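Local coordinates for protein response regulator (Pseudomonas putida, PDB 3HDV) that probably acts as the receiver domain of a two-component response regulator, accepting a phosphoryl group on an aspartate to pass a signal on to transcription, at residues Y26-R30 with G31-V35; V112-G115 with K116-E119. All coordinates share one frame; numbering follows the deposited sequence.

Contact 1: Y26-R30 with G31-V35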
loop_
_atom_site.group_PDB
_atom_site.type_symbol
_atom_site.label_atom_id
_atom_site.label_comp_id
_atom_site.label_asym_id
_atom_site.label_seq_id
_atom_site.Cartn_x
_atom_site.Cartn_y
_atom_site.Cartn_z
ATOM N N TYR B 26 5.148 -0.101 2.419
ATOM C CA TYR B 26 5.322 -0.038 3.857
ATOM C C TYR B 26 6.522 -0.893 4.248
ATOM O O TYR B 26 7.408 -0.407 4.957
ATOM C CB TYR B 26 4.049 -0.441 4.608
ATOM C CG TYR B 26 4.141 -0.217 6.112
ATOM C CD1 TYR B 26 3.870 1.044 6.664
ATOM C CD2 TYR B 26 4.535 -1.252 6.977
ATOM C CE1 TYR B 26 3.988 1.273 8.059
ATOM C CE2 TYR B 26 4.656 -1.043 8.372
ATOM C CZ TYR B 26 4.376 0.224 8.900
ATOM O OH TYR B 26 4.458 0.435 10.274
ATOM N N LEU B 27 6.573 -2.142 3.769
ATOM C CA LEU B 27 7.722 -3.036 4.049
ATOM C C LEU B 27 9.039 -2.442 3.600
ATOM O O LEU B 27 10.006 -2.389 4.380
ATOM C CB LEU B 27 7.514 -4.432 3.441
ATOM C CG LEU B 27 6.367 -5.196 4.111
ATOM C CD1 LEU B 27 5.941 -6.447 3.281
ATOM C CD2 LEU B 27 6.768 -5.615 5.546
ATOM N N LYS B 28 9.075 -1.974 2.354
ATOM C CA LYS B 28 10.264 -1.262 1.836
ATOM C C LYS B 28 10.630 0.025 2.618
ATOM O O LYS B 28 11.813 0.251 2.918
ATOM C CB LYS B 28 10.218 -1.073 0.304
ATOM C CG LYS B 28 10.132 -2.446 -0.507
ATOM C CD LYS B 28 10.350 -2.169 -2.022
ATOM C CE LYS B 28 10.306 -3.387 -2.868
ATOM N NZ LYS B 28 10.498 -3.044 -4.343
ATOM N N SER B 29 9.647 0.831 3.012
ATOM C CA SER B 29 9.937 2.052 3.804
ATOM C C SER B 29 10.595 1.711 5.149
ATOM O O SER B 29 11.230 2.577 5.752
ATOM C CB SER B 29 8.690 2.906 4.056
ATOM O OG SER B 29 7.884 2.330 5.055
ATOM N N ARG B 30 10.437 0.449 5.594
ATOM C CA ARG B 30 11.017 -0.043 6.861
ATOM C C ARG B 30 12.248 -0.899 6.626
ATOM O O ARG B 30 12.668 -1.631 7.522
ATOM C CB ARG B 30 9.976 -0.835 7.669
ATOM C CG ARG B 30 8.755 -0.017 8.102
ATOM C CD ARG B 30 9.182 1.193 8.914
ATOM N NE ARG B 30 9.841 0.775 10.148
ATOM C CZ ARG B 30 10.522 1.568 10.980
ATOM N NH1 ARG B 30 10.661 2.881 10.738
ATOM N NH2 ARG B 30 11.073 1.030 12.069
ATOM N N GLY B 31 12.823 -0.795 5.426
ATOM C CA GLY B 31 14.012 -1.539 5.026
ATOM C C GLY B 31 13.875 -3.015 4.700
ATOM O O GLY B 31 14.899 -3.735 4.644
ATOM N N ILE B 32 12.635 -3.482 4.466
ATOM C CA ILE B 32 12.383 -4.886 4.141
ATOM C C ILE B 32 11.954 -5.024 2.670
ATOM O O ILE B 32 10.929 -4.451 2.251
ATOM C CB ILE B 32 11.283 -5.496 5.039
ATOM C CG1 ILE B 32 11.684 -5.449 6.534
ATOM C CG2 ILE B 32 10.944 -6.919 4.588
ATOM C CD1 ILE B 32 10.513 -5.486 7.470
ATOM N N ASP B 33 12.735 -5.786 1.905
ATOM C CA ASP B 33 12.444 -6.078 0.518
ATOM C C ASP B 33 11.136 -6.876 0.385
ATOM O O ASP B 33 10.880 -7.779 1.176
ATOM C CB ASP B 33 13.555 -6.944 -0.004
ATOM C CG ASP B 33 13.917 -6.640 -1.400
ATOM O OD1 ASP B 33 13.143 -5.903 -2.102
ATOM O OD2 ASP B 33 15.001 -7.168 -1.792
ATOM N N ALA B 34 10.328 -6.556 -0.616
ATOM C CA ALA B 34 9.045 -7.255 -0.771
ATOM C C ALA B 34 8.676 -7.370 -2.205
ATOM O O ALA B 34 8.982 -6.501 -2.965
ATOM C CB ALA B 34 7.941 -6.527 0.015
ATOM N N VAL B 35 7.974 -8.441 -2.574
ATOM C CA VAL B 35 7.496 -8.575 -3.955
ATOM C C VAL B 35 6.049 -8.987 -3.872
ATOM O O VAL B 35 5.619 -9.429 -2.818
ATOM C CB VAL B 35 8.291 -9.621 -4.758
ATOM C CG1 VAL B 35 9.694 -9.026 -5.119
ATOM C CG2 VAL B 35 8.427 -10.945 -3.985
#
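Ile32 N reaches back to Leu27 O (2.8 Å) and Gly31 N to Lys28 O (2.9 Å), the paired bonds of a Schellman motif that ends helix 17-29 before the chain enters strand 33-37. Gly31 is its C-prime residue, and the positive phi of 75° that turns the chain here suits glycine. Leu27 O also accepts from Arg30 N, the two donors arriving from opposite faces of its carbonyl plane. Leu27 meets the new strand through CD1, 3.8 Å from Ala34 CB, and its CD2 is 4.2 Å from Ile32 CD1. The Leu27-Ile32 contact is the apolar interaction that usually accompanies a Schellman motif, between C3 and the residue after C-prime, and both side chains also rest on Val10. Lys28, extended beyond CG, passes over the turn on the exposed side, with CG 3.5 Å from Ile32 O and CE 3.4 Å from Ala34 O. Its NZ stays 4.5 Å from Asp33 OD1, beyond a salt bridge, while Asp33 OD2 pairs with Arg52. The chemistry thus divides the turn: aliphatic branches bury its inner side, backbone bonds engage the carbonyls of Leu27 and Lys28, and the lysine ammonium, on the exposed side, may add a weak electrostatic pull on Asp33.

Contact 2: V112-G115 with K116-E119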
loop_
_atom_site.group_PDB
_atom_site.type_symbol
_atom_site.label_atom_id
_atom_site.label_comp_id
_atom_site.label_asym_id
_atom_site.label_seq_id
_atom_site.Cartn_x
_atom_site.Cartn_y
_atom_site.Cartn_z
ATOM N N VAL B 112 -5.411 -3.514 8.812
ATOM C CA VAL B 112 -4.320 -4.167 9.483
ATOM C C VAL B 112 -3.679 -3.212 10.474
ATOM O O VAL B 112 -3.579 -1.994 10.224
ATOM C CB VAL B 112 -3.258 -4.734 8.468
ATOM C CG1 VAL B 112 -2.633 -3.582 7.614
ATOM C CG2 VAL B 112 -2.172 -5.598 9.196
ATOM N N ASP B 113 -3.291 -3.775 11.615
ATOM C CA ASP B 113 -2.453 -3.082 12.586
ATOM C C ASP B 113 -0.982 -3.240 12.167
ATOM O O ASP B 113 -0.324 -4.286 12.353
ATOM C CB ASP B 113 -2.776 -3.634 13.979
ATOM C CG ASP B 113 -1.835 -3.149 15.060
ATOM O OD1 ASP B 113 -0.696 -2.695 14.781
ATOM O OD2 ASP B 113 -2.241 -3.295 16.228
ATOM N N LEU B 114 -0.492 -2.190 11.520
ATOM C CA LEU B 114 0.825 -2.175 10.893
ATOM C C LEU B 114 1.984 -2.368 11.883
ATOM O O LEU B 114 2.962 -3.084 11.601
ATOM C CB LEU B 114 0.985 -0.876 10.090
ATOM C CG LEU B 114 0.131 -0.814 8.814
ATOM C CD1 LEU B 114 0.279 0.546 8.191
ATOM C CD2 LEU B 114 0.613 -1.847 7.827
ATOM N N GLY B 115 1.872 -1.727 13.053
ATOM C CA GLY B 115 2.887 -1.872 14.060
ATOM C C GLY B 115 2.961 -3.319 14.488
ATOM O O GLY B 115 4.063 -3.867 14.584
ATOM N N LYS B 116 1.817 -3.945 14.760
ATOM C CA LYS B 116 1.827 -5.385 15.099
ATOM C C LYS B 116 2.352 -6.246 13.940
ATOM O O LYS B 116 3.140 -7.199 14.144
ATOM C CB LYS B 116 0.432 -5.869 15.477
ATOM C CG LYS B 116 0.320 -7.380 15.831
ATOM C CD LYS B 116 -1.169 -7.806 15.839
ATOM C CE LYS B 116 -1.418 -9.146 16.601
ATOM N NZ LYS B 116 -2.922 -9.433 16.741
ATOM N N LEU B 117 1.902 -5.935 12.726
ATOM C CA LEU B 117 2.434 -6.649 11.533
ATOM C C LEU B 117 3.967 -6.613 11.454
ATOM O O LEU B 117 4.607 -7.640 11.241
ATOM C CB LEU B 117 1.832 -6.108 10.225
ATOM C CG LEU B 117 2.261 -6.803 8.916
ATOM C CD1 LEU B 117 2.027 -8.359 8.868
ATOM C CD2 LEU B 117 1.515 -6.133 7.718
ATOM N N LEU B 118 4.536 -5.422 11.582
ATOM C CA LEU B 118 5.968 -5.270 11.500
ATOM C C LEU B 118 6.701 -6.074 12.614
ATOM O O LEU B 118 7.734 -6.729 12.368
ATOM C CB LEU B 118 6.312 -3.776 11.484
ATOM C CG LEU B 118 7.761 -3.371 11.243
ATOM C CD1 LEU B 118 8.188 -3.567 9.749
ATOM C CD2 LEU B 118 8.098 -1.898 11.847
ATOM N N GLU B 119 6.145 -6.077 13.825
ATOM C CA GLU B 119 6.706 -6.891 14.928
ATOM C C GLU B 119 6.771 -8.364 14.550
ATOM O O GLU B 119 7.803 -8.998 14.715
ATOM C CB GLU B 119 5.865 -6.731 16.194
ATOM C CG GLU B 119 6.139 -5.444 16.915
ATOM C CD GLU B 119 5.272 -5.260 18.151
ATOM O OE1 GLU B 119 4.944 -4.078 18.459
ATOM O OE2 GLU B 119 4.904 -6.284 18.797
#
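Asp113 is the N-cap of helix 114-124, the last helix of the receiver fold, and its carboxylate accepts from Lys116 N. From CB, 4.2 Å from Lys116 CB, the side chain runs to CG with chi1 171°, a torsion that places CG opposite the backbone N and swings the carboxylate over the first turn. CG packs 3.6 Å from Lys116 CB. At the tip, OD1 receives Lys116 N at 2.8 Å in a nearly straight bond (173° at the hydrogen), though the donor stands above the carboxylate plane, whereas OD2 lies alongside the same CB. A short acidic side chain suits this place because it can bend back to an amide of the first turn that has no preceding helical carbonyl, and its negative charge should interact favourably with the helix dipole. The backbone of Asp113 serves as well: its O accepts from Leu117 N, lying in the carbonyl plane. Leu114 O and Gly115 O accept from Leu118 N and Glu119 N as i to i+4 helix bonds, these donors tilted somewhat from the carbonyl plane.

On the inner side, the buried Leu117 meets Val112 through its CD2 branch, and also reaches Leu108 and Ile85 of the sheet. Lys116 and Glu119 carry their charges on the exposed side. Val112, just before the cap, packs on Val87 of strand 83-88, and its CG2 methyl lies 4.0 Å from Leu117 CD2.

In the fold
From the N terminus, strand 9-13 leads into helix 17-29, and contact 1 closes the tight turn from that helix to edge strand 33-37, completing the first beta-alpha-beta unit. The chain then builds the rest of the parallel sheet, through 53-58 and 83-88 to the other edge strand 106-109, before contact 2 starts helix 114-124. The two contacts are therefore in series and neither encloses the other. They meet in space, with centres about 13 Å apart: Leu118 packs against Arg30 and Ile32, and Leu114 against Tyr26. The first and last helices thereby join on one side of the sheet, where Leu25 and Glu21 of the second subunit also pack.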